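Local coordinates for beta-L-arabinobiosidase (PDB 5MQR), which probably acts on arabinose-containing side chains of plant pectin as a gut bacterial glycoside hydrolase, with sialidase activity assigned tentatively to its family, at residues A906-M911 against Q967-D972; N895-T900 against N963-T968. All blocks are in the same frame, centred on the assembly; numbering follows the deposited sequence.

Contact 1. Residues A906-M911 against Q967-D972; sequences AWKEIM and QTVLSD
Val969 and Leu970 press their methyl groups against segment 906-911, which includes a short 3-10 turn at 909-910, joining two connecting segments of the MGH1-like glycoside hydrolase domain; its many helices are consistent with this protein's six-hairpin glycosidase name. The case illustrates how a loop between two helices can meet its neighbour through apolar packing, with no hydrogen bond between the two segments. Val969 sends CG1 forward, anti to its own backbone N (chi1 166°), and that methyl touches two partners: it stands 3.7 Å from CE of Met911, present here as selenomethionine, and 3.8 Å from CG of Lys908. The extended Lys908 chain runs on past the second methyl, with the aliphatic CE near Val969 CG2. Met911 is bent at its last torsion (chi3 -81°), a turn that brings CE to 3.6 Å from Val969 O, while its SE approaches Leu970 CD2.

Leu970 forks over the same segment. Its CD1 meets the indole of Trp907 obliquely, 3.9 Å from CE3, and CD2 rests 3.8 Å from the carbonyl O of Trp907. Beyond this touch the indole leads away into an aromatic cluster, stacked with Phe961 and Tyr889 and edge-to-face with Trp892. Ile910 adds only a marginal touch to Leu970.

The loop bearing the two aliphatic residues is itself braced by the amide of Gln967. OE1 of Gln967 accepts a hydrogen bond from Leu970 N at 2.6 Å, nearly straight at 164°, and NE2 of Gln967 donates to a lone pair of Leu970 O at 3.3 Å.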
ATOM      1  N   ALA A 906     -22.909  16.686  30.530  1.00 33.22           N
ATOM      2  CA  ALA A 906     -24.015  16.224  29.663  1.00 32.38           C
ATOM      3  C   ALA A 906     -23.724  14.928  28.892  1.00 30.84           C
ATOM      4  O   ALA A 906     -24.588  14.075  28.715  1.00 28.89           O
ATOM      5  CB  ALA A 906     -24.423  17.325  28.684  1.00 32.54           C
ATOM      6  N   TRP A 907     -22.483  14.797  28.455  1.00 30.57           N
ATOM      7  CA  TRP A 907     -22.063  13.654  27.678  1.00 30.32           C
ATOM      8  C   TRP A 907     -21.944  12.352  28.484  1.00 31.54           C
ATOM      9  O   TRP A 907     -21.834  11.277  27.890  1.00 30.58           O
ATOM     10  CB  TRP A 907     -20.754  13.973  26.942  1.00 29.54           C
ATOM     11  CG  TRP A 907     -20.984  14.922  25.833  1.00 28.78           C
ATOM     12  CD1 TRP A 907     -20.689  16.244  25.808  1.00 29.01           C
ATOM     13  CD2 TRP A 907     -21.578  14.617  24.586  1.00 28.01           C
ATOM     14  NE1 TRP A 907     -21.070  16.796  24.611  1.00 28.77           N
ATOM     15  CE2 TRP A 907     -21.614  15.813  23.834  1.00 28.35           C
ATOM     16  CE3 TRP A 907     -22.089  13.449  24.023  1.00 27.38           C
ATOM     17  CZ2 TRP A 907     -22.144  15.869  22.545  1.00 27.84           C
ATOM     18  CZ3 TRP A 907     -22.619  13.503  22.738  1.00 27.11           C
ATOM     19  CH2 TRP A 907     -22.633  14.705  22.011  1.00 27.06           C
ATOM     20  N   LYS A 908     -21.992  12.431  29.813  1.00 33.33           N
ATOM     21  CA  LYS A 908     -21.986  11.223  30.636  1.00 34.72           C
ATOM     22  C   LYS A 908     -23.226  10.370  30.399  1.00 33.58           C
ATOM     23  O   LYS A 908     -23.172   9.157  30.576  1.00 33.06           O
ATOM     24  CB  LYS A 908     -21.854  11.550  32.127  1.00 37.11           C
ATOM     25  CG  LYS A 908     -20.487  12.085  32.485  1.00 39.46           C
ATOM     26  CD  LYS A 908     -20.285  12.249  33.985  1.00 41.83           C
ATOM     27  CE  LYS A 908     -18.835  12.644  34.258  1.00 44.09           C
ATOM     28  NZ  LYS A 908     -18.498  12.635  35.715  1.00 46.44           N
ATOM     29  N   GLU A 909     -24.319  10.994  29.964  1.00 32.94           N
ATOM     30  CA  GLU A 909     -25.571  10.274  29.744  1.00 32.83           C
ATOM     31  C   GLU A 909     -25.523   9.311  28.559  1.00 31.78           C
ATOM     32  O   GLU A 909     -26.368   8.444  28.434  1.00 32.01           O
ATOM     33  CB  GLU A 909     -26.737  11.250  29.601  1.00 33.24           C
ATOM     34  CG  GLU A 909     -26.914  12.149  30.810  1.00 34.70           C
ATOM     35  CD  GLU A 909     -27.042  11.349  32.103  1.00 35.95           C
ATOM     36  OE1 GLU A 909     -28.035  10.599  32.216  1.00 36.09           O
ATOM     37  OE2 GLU A 909     -26.143  11.457  32.984  1.00 37.06           O
ATOM     38  N   ILE A 910     -24.513   9.446  27.719  1.00 30.94           N
ATOM     39  CA  ILE A 910     -24.266   8.500  26.647  1.00 30.54           C
ATOM     40  C   ILE A 910     -23.948   7.096  27.200  1.00 31.24           C
ATOM     41  O   ILE A 910     -24.320   6.089  26.583  1.00 29.14           O
ATOM     42  CB  ILE A 910     -23.142   9.017  25.719  1.00 29.52           C
ATOM     43  CG1 ILE A 910     -23.571  10.299  25.008  1.00 29.41           C
ATOM     44  CG2 ILE A 910     -22.742   7.994  24.672  1.00 29.79           C
ATOM     45  CD1 ILE A 910     -24.805  10.210  24.133  1.00 29.06           C
HETATM   46  N   MSE A 911     -23.305   7.032  28.368  1.00 32.87           N
HETATM   47  CA  MSE A 911     -22.839   5.751  28.914  1.00 34.63           C
HETATM   48  C   MSE A 911     -23.693   5.266  30.044  1.00 34.30           C
HETATM   49  O   MSE A 911     -23.338   4.298  30.687  1.00 35.78           O
HETATM   50  CB  MSE A 911     -21.410   5.930  29.416  1.00 37.49           C
HETATM   51  CG  MSE A 911     -20.539   6.641  28.374  1.00 39.51           C
HETATM   52 SE   MSE A 911     -18.798   7.054  29.182  1.00 46.42          SE
HETATM   53  CE  MSE A 911     -19.345   8.672  30.151  1.00 45.89           C
ATOM     54  N   GLN A 967     -11.450  17.282  26.643  1.00 38.05           N
ATOM     55  CA  GLN A 967     -12.592  16.504  27.010  1.00 38.06           C
ATOM     56  C   GLN A 967     -12.091  15.211  27.595  1.00 38.15           C
ATOM     57  O   GLN A 967     -11.262  14.567  26.995  1.00 36.55           O
ATOM     58  CB  GLN A 967     -13.317  16.293  25.693  1.00 38.23           C
ATOM     59  CG  GLN A 967     -14.520  15.433  25.693  1.00 37.29           C
ATOM     60  CD  GLN A 967     -14.229  13.967  25.742  1.00 35.84           C
ATOM     61  OE1 GLN A 967     -14.757  13.298  26.601  1.00 35.78           O
ATOM     62  NE2 GLN A 967     -13.413  13.459  24.831  1.00 34.73           N
ATOM     63  N   THR A 968     -12.577  14.833  28.767  1.00 40.12           N
ATOM     64  CA  THR A 968     -12.098  13.616  29.447  1.00 41.63           C
ATOM     65  C   THR A 968     -13.224  12.614  29.753  1.00 41.33           C
ATOM     66  O   THR A 968     -12.990  11.623  30.442  1.00 43.24           O
ATOM     67  CB  THR A 968     -11.379  13.976  30.772  1.00 42.72           C
ATOM     68  OG1 THR A 968     -12.264  14.766  31.568  1.00 44.50           O
ATOM     69  CG2 THR A 968     -10.083  14.779  30.505  1.00 43.20           C
ATOM     70  N   VAL A 969     -14.419  12.844  29.223  1.00 39.25           N
ATOM     71  CA  VAL A 969     -15.573  12.007  29.536  1.00 38.65           C
ATOM     72  C   VAL A 969     -15.712  10.769  28.613  1.00 36.59           C
ATOM     73  O   VAL A 969     -16.054   9.689  29.071  1.00 36.37           O
ATOM     74  CB  VAL A 969     -16.846  12.884  29.568  1.00 39.77           C
ATOM     75  CG1 VAL A 969     -18.123  12.057  29.541  1.00 40.26           C
ATOM     76  CG2 VAL A 969     -16.829  13.753  30.821  1.00 40.98           C
ATOM     77  N   LEU A 970     -15.426  10.926  27.333  1.00 34.68           N
ATOM     78  CA  LEU A 970     -15.685   9.918  26.328  1.00 34.04           C
ATOM     79  C   LEU A 970     -14.389   9.408  25.687  1.00 33.66           C
ATOM     80  O   LEU A 970     -13.561  10.203  25.255  1.00 33.77           O
ATOM     81  CB  LEU A 970     -16.559  10.520  25.237  1.00 33.69           C
ATOM     82  CG  LEU A 970     -17.956  10.973  25.643  1.00 33.92           C
ATOM     83  CD1 LEU A 970     -18.633  11.637  24.457  1.00 33.38           C
ATOM     84  CD2 LEU A 970     -18.766   9.781  26.136  1.00 33.72           C
ATOM     85  N   SER A 971     -14.239   8.086  25.627  1.00 32.38           N
ATOM     86  CA  SER A 971     -13.147   7.458  24.913  1.00 31.57           C
ATOM     87  C   SER A 971     -13.587   7.077  23.492  1.00 30.30           C
ATOM     88  O   SER A 971     -14.761   7.086  23.151  1.00 29.08           O
ATOM     89  CB  SER A 971     -12.679   6.203  25.663  1.00 31.22           C
ATOM     90  OG  SER A 971     -13.735   5.279  25.777  1.00 31.29           O
ATOM     91  N   ASP A 972     -12.610   6.720  22.677  1.00 30.27           N
ATOM     92  CA  ASP A 972     -12.868   6.133  21.369  1.00 30.21           C
ATOM     93  C   ASP A 972     -13.796   4.897  21.439  1.00 29.44           C
ATOM     94  O   ASP A 972     -14.684   4.751  20.591  1.00 28.60           O
ATOM     95  CB  ASP A 972     -11.546   5.788  20.649  1.00 30.33           C
ATOM     96  CG  ASP A 972     -10.746   7.029  20.245  1.00 31.17           C
ATOM     97  OD1 ASP A 972     -11.246   8.155  20.440  1.00 31.92           O
ATOM     98  OD2 ASP A 972      -9.599   6.874  19.746  1.00 31.95           O
TER

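Contact 2. Residues N895-T900 against N963-T968; sequences NLPDTT and NNYPQT
Tyr965 OH donates to Pro897 O at 2.7 Å, and a second bond joins Asn964 ND2 to Asn895 OD1 at 2.9 Å. The amide bond is almost straight at its hydrogen (168°), yet the donor sits above the carbonyl plane of Asn895, and the two amide planes are turned 55° apart. The phenol bond comes in closer to the plane of its acceptor, tilted 19° from it, and Pro897 CD rests near the same phenol oxygen.

Oxygens gather round the rim of the Tyr965 ring. Asn895 OD1 lies at the edge, 3.6 Å from CE1 of Tyr965, its amide nearly coplanar with the ring, and Asp898 O comes to 3.5 Å from CE2 of Tyr965. Water 1 extends the polar seam, donating to both Thr899 O and Pro966 O.

Farther out the packing is apolar. Thr899 puts CB and CG2 each 4.0 Å from CD of Pro966, the two side chains crossing at about a right angle. Away from this interface, Asp898 forms a salt bridge with Lys857.

As an example of two helix ends fastened together, the pairing is instructive: Asn895, at positive phi, is the C-prime residue of the Schellman motif closing the helix before it, and Tyr965 is where helix 948-964 gives up its helical path.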
ATOM      1  N   ASN A 895     -20.832  22.971  17.100  1.00 24.17           N
ATOM      2  CA  ASN A 895     -19.795  23.471  18.018  1.00 25.15           C
ATOM      3  C   ASN A 895     -20.219  24.756  18.761  1.00 26.10           C
ATOM      4  O   ASN A 895     -19.423  25.672  18.943  1.00 25.87           O
ATOM      5  CB  ASN A 895     -18.473  23.685  17.256  1.00 25.28           C
ATOM      6  CG  ASN A 895     -17.961  22.407  16.615  1.00 24.73           C
ATOM      7  OD1 ASN A 895     -17.511  21.501  17.296  1.00 25.50           O
ATOM      8  ND2 ASN A 895     -18.047  22.325  15.315  1.00 24.34           N
ATOM      9  N   LEU A 896     -21.482  24.802  19.180  1.00 26.83           N
ATOM     10  CA  LEU A 896     -22.015  25.979  19.861  1.00 28.24           C
ATOM     11  C   LEU A 896     -21.396  26.208  21.243  1.00 29.38           C
ATOM     12  O   LEU A 896     -20.968  27.326  21.538  1.00 30.20           O
ATOM     13  CB  LEU A 896     -23.554  25.912  19.937  1.00 28.04           C
ATOM     14  CG  LEU A 896     -24.342  27.108  20.474  1.00 28.55           C
ATOM     15  CD1 LEU A 896     -25.813  27.009  20.083  1.00 28.46           C
ATOM     16  CD2 LEU A 896     -24.231  27.217  21.984  1.00 29.42           C
ATOM     17  N   PRO A 897     -21.384  25.177  22.114  1.00 30.32           N
ATOM     18  CA  PRO A 897     -20.965  25.504  23.495  1.00 31.53           C
ATOM     19  C   PRO A 897     -19.491  25.870  23.614  1.00 32.74           C
ATOM     20  O   PRO A 897     -18.691  25.488  22.771  1.00 30.85           O
ATOM     21  CB  PRO A 897     -21.270  24.215  24.272  1.00 31.00           C
ATOM     22  CG  PRO A 897     -22.323  23.527  23.436  1.00 30.33           C
ATOM     23  CD  PRO A 897     -21.862  23.782  22.028  1.00 29.57           C
ATOM     24  N   ASP A 898     -19.193  26.649  24.648  1.00 35.37           N
ATOM     25  CA  ASP A 898     -17.844  26.900  25.128  1.00 38.04           C
ATOM     26  C   ASP A 898     -17.134  25.647  25.592  1.00 38.52           C
ATOM     27  O   ASP A 898     -17.759  24.619  25.877  1.00 37.04           O
ATOM     28  CB  ASP A 898     -17.878  27.874  26.329  1.00 40.63           C
ATOM     29  CG  ASP A 898     -18.173  29.282  25.911  1.00 42.63           C
ATOM     30  OD1 ASP A 898     -17.572  29.686  24.893  1.00 43.79           O
ATOM     31  OD2 ASP A 898     -18.988  29.980  26.576  1.00 44.77           O
ATOM     32  N   THR A 899     -15.816  25.780  25.725  1.00 41.02           N
ATOM     33  CA  THR A 899     -14.956  24.673  26.164  1.00 43.19           C
ATOM     34  C   THR A 899     -14.943  24.492  27.691  1.00 45.28           C
ATOM     35  O   THR A 899     -14.288  23.583  28.194  1.00 46.25           O
ATOM     36  CB  THR A 899     -13.495  24.850  25.663  1.00 43.39           C
ATOM     37  OG1 THR A 899     -12.948  26.052  26.201  1.00 44.48           O
ATOM     38  CG2 THR A 899     -13.432  24.915  24.133  1.00 42.72           C
ATOM     39  N   THR A 900     -15.662  25.327  28.432  1.00 47.38           N
ATOM     40  CA  THR A 900     -15.677  25.208  29.891  1.00 50.00           C
ATOM     41  C   THR A 900     -16.140  23.795  30.354  1.00 50.12           C
ATOM     42  O   THR A 900     -16.983  23.152  29.703  1.00 48.58           O
ATOM     43  CB  THR A 900     -16.548  26.308  30.540  1.00 51.78           C
ATOM     44  OG1 THR A 900     -17.921  26.090  30.207  1.00 52.39           O
ATOM     45  CG2 THR A 900     -16.106  27.739  30.071  1.00 52.46           C
ATOM     46  N   ASN A 963     -13.453  15.744  18.841  1.00 26.85           N
ATOM     47  CA  ASN A 963     -12.414  16.384  18.045  1.00 27.37           C
ATOM     48  C   ASN A 963     -12.037  17.791  18.503  1.00 28.09           C
ATOM     49  O   ASN A 963     -10.867  18.130  18.450  1.00 28.01           O
ATOM     50  CB  ASN A 963     -12.817  16.463  16.570  1.00 27.08           C
ATOM     51  CG  ASN A 963     -12.539  15.192  15.834  1.00 26.49           C
ATOM     52  OD1 ASN A 963     -11.449  15.030  15.287  1.00 27.20           O
ATOM     53  ND2 ASN A 963     -13.509  14.269  15.820  1.00 25.57           N
ATOM     54  N   ASN A 964     -13.012  18.606  18.920  1.00 28.40           N
ATOM     55  CA  ASN A 964     -12.792  20.049  19.045  1.00 29.23           C
ATOM     56  C   ASN A 964     -12.736  20.551  20.482  1.00 30.50           C
ATOM     57  O   ASN A 964     -12.412  21.696  20.691  1.00 30.83           O
ATOM     58  CB  ASN A 964     -13.861  20.824  18.252  1.00 28.83           C
ATOM     59  CG  ASN A 964     -13.887  20.452  16.788  1.00 28.34           C
ATOM     60  OD1 ASN A 964     -12.867  20.100  16.209  1.00 28.31           O
ATOM     61  ND2 ASN A 964     -15.055  20.518  16.181  1.00 28.13           N
ATOM     62  N   TYR A 965     -13.024  19.700  21.467  1.00 31.40           N
ATOM     63  CA  TYR A 965     -13.135  20.131  22.862  1.00 32.77           C
ATOM     64  C   TYR A 965     -12.134  19.337  23.720  1.00 34.23           C
ATOM     65  O   TYR A 965     -11.952  18.147  23.492  1.00 33.17           O
ATOM     66  CB  TYR A 965     -14.565  19.931  23.383  1.00 32.07           C
ATOM     67  CG  TYR A 965     -15.602  20.858  22.765  1.00 31.79           C
ATOM     68  CD1 TYR A 965     -16.002  20.720  21.431  1.00 31.02           C
ATOM     69  CD2 TYR A 965     -16.208  21.866  23.527  1.00 31.86           C
ATOM     70  CE1 TYR A 965     -16.951  21.572  20.872  1.00 30.78           C
ATOM     71  CE2 TYR A 965     -17.146  22.713  22.980  1.00 31.78           C
ATOM     72  CZ  TYR A 965     -17.515  22.564  21.652  1.00 31.31           C
ATOM     73  OH  TYR A 965     -18.446  23.411  21.116  1.00 31.27           O
ATOM     74  N   PRO A 966     -11.469  20.001  24.689  1.00 36.19           N
ATOM     75  CA  PRO A 966     -10.600  19.281  25.617  1.00 37.91           C
ATOM     76  C   PRO A 966     -11.494  18.586  26.637  1.00 38.50           C
ATOM     77  O   PRO A 966     -12.189  19.220  27.407  1.00 41.44           O
ATOM     78  CB  PRO A 966      -9.761  20.390  26.259  1.00 38.74           C
ATOM     79  CG  PRO A 966     -10.660  21.595  26.234  1.00 39.21           C
ATOM     80  CD  PRO A 966     -11.622  21.419  25.073  1.00 37.71           C
ATOM     81  N   GLN A 967     -11.450  17.282  26.643  1.00 38.05           N
ATOM     82  CA  GLN A 967     -12.592  16.504  27.010  1.00 38.06           C
ATOM     83  C   GLN A 967     -12.091  15.211  27.595  1.00 38.15           C
ATOM     84  O   GLN A 967     -11.262  14.567  26.995  1.00 36.55           O
ATOM     85  CB  GLN A 967     -13.317  16.293  25.693  1.00 38.23           C
ATOM     86  CG  GLN A 967     -14.520  15.433  25.693  1.00 37.29           C
ATOM     87  CD  GLN A 967     -14.229  13.967  25.742  1.00 35.84           C
ATOM     88  OE1 GLN A 967     -14.757  13.298  26.601  1.00 35.78           O
ATOM     89  NE2 GLN A 967     -13.413  13.459  24.831  1.00 34.73           N
ATOM     90  N   THR A 968     -12.577  14.833  28.767  1.00 40.12           N
ATOM     91  CA  THR A 968     -12.098  13.616  29.447  1.00 41.63           C
ATOM     92  C   THR A 968     -13.224  12.614  29.753  1.00 41.33           C
ATOM     93  O   THR A 968     -12.990  11.623  30.442  1.00 43.24           O
ATOM     94  CB  THR A 968     -11.379  13.976  30.772  1.00 42.72           C
ATOM     95  OG1 THR A 968     -12.264  14.766  31.568  1.00 44.50           O
ATOM     96  CG2 THR A 968     -10.083  14.779  30.505  1.00 43.20           C
TER
HETATM   97  O   HOH W   1     -14.703  21.011  27.003  1.00 33.24           O

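In the fold
Both contacts lie inside the MGH1-like glycoside hydrolase range, 35 to 36 Å from the centre of the chain, with their own centres about 12 Å apart. They join the same two regions in the same order: 895-900 leads through the short helix 901-904 to 906-911, while 963-968 ends helix 948-964 and overlaps 967-972, which runs into helix 972-985. Contact 2 therefore fixes the start of this interhelical link and contact 1 its far part, one mainly by polar bonds, the other by apolar packing. Trp892 and Phe961 tie them together, each meeting both Trp907 and Tyr965, so that one aromatic cluster is shared by the two contacts.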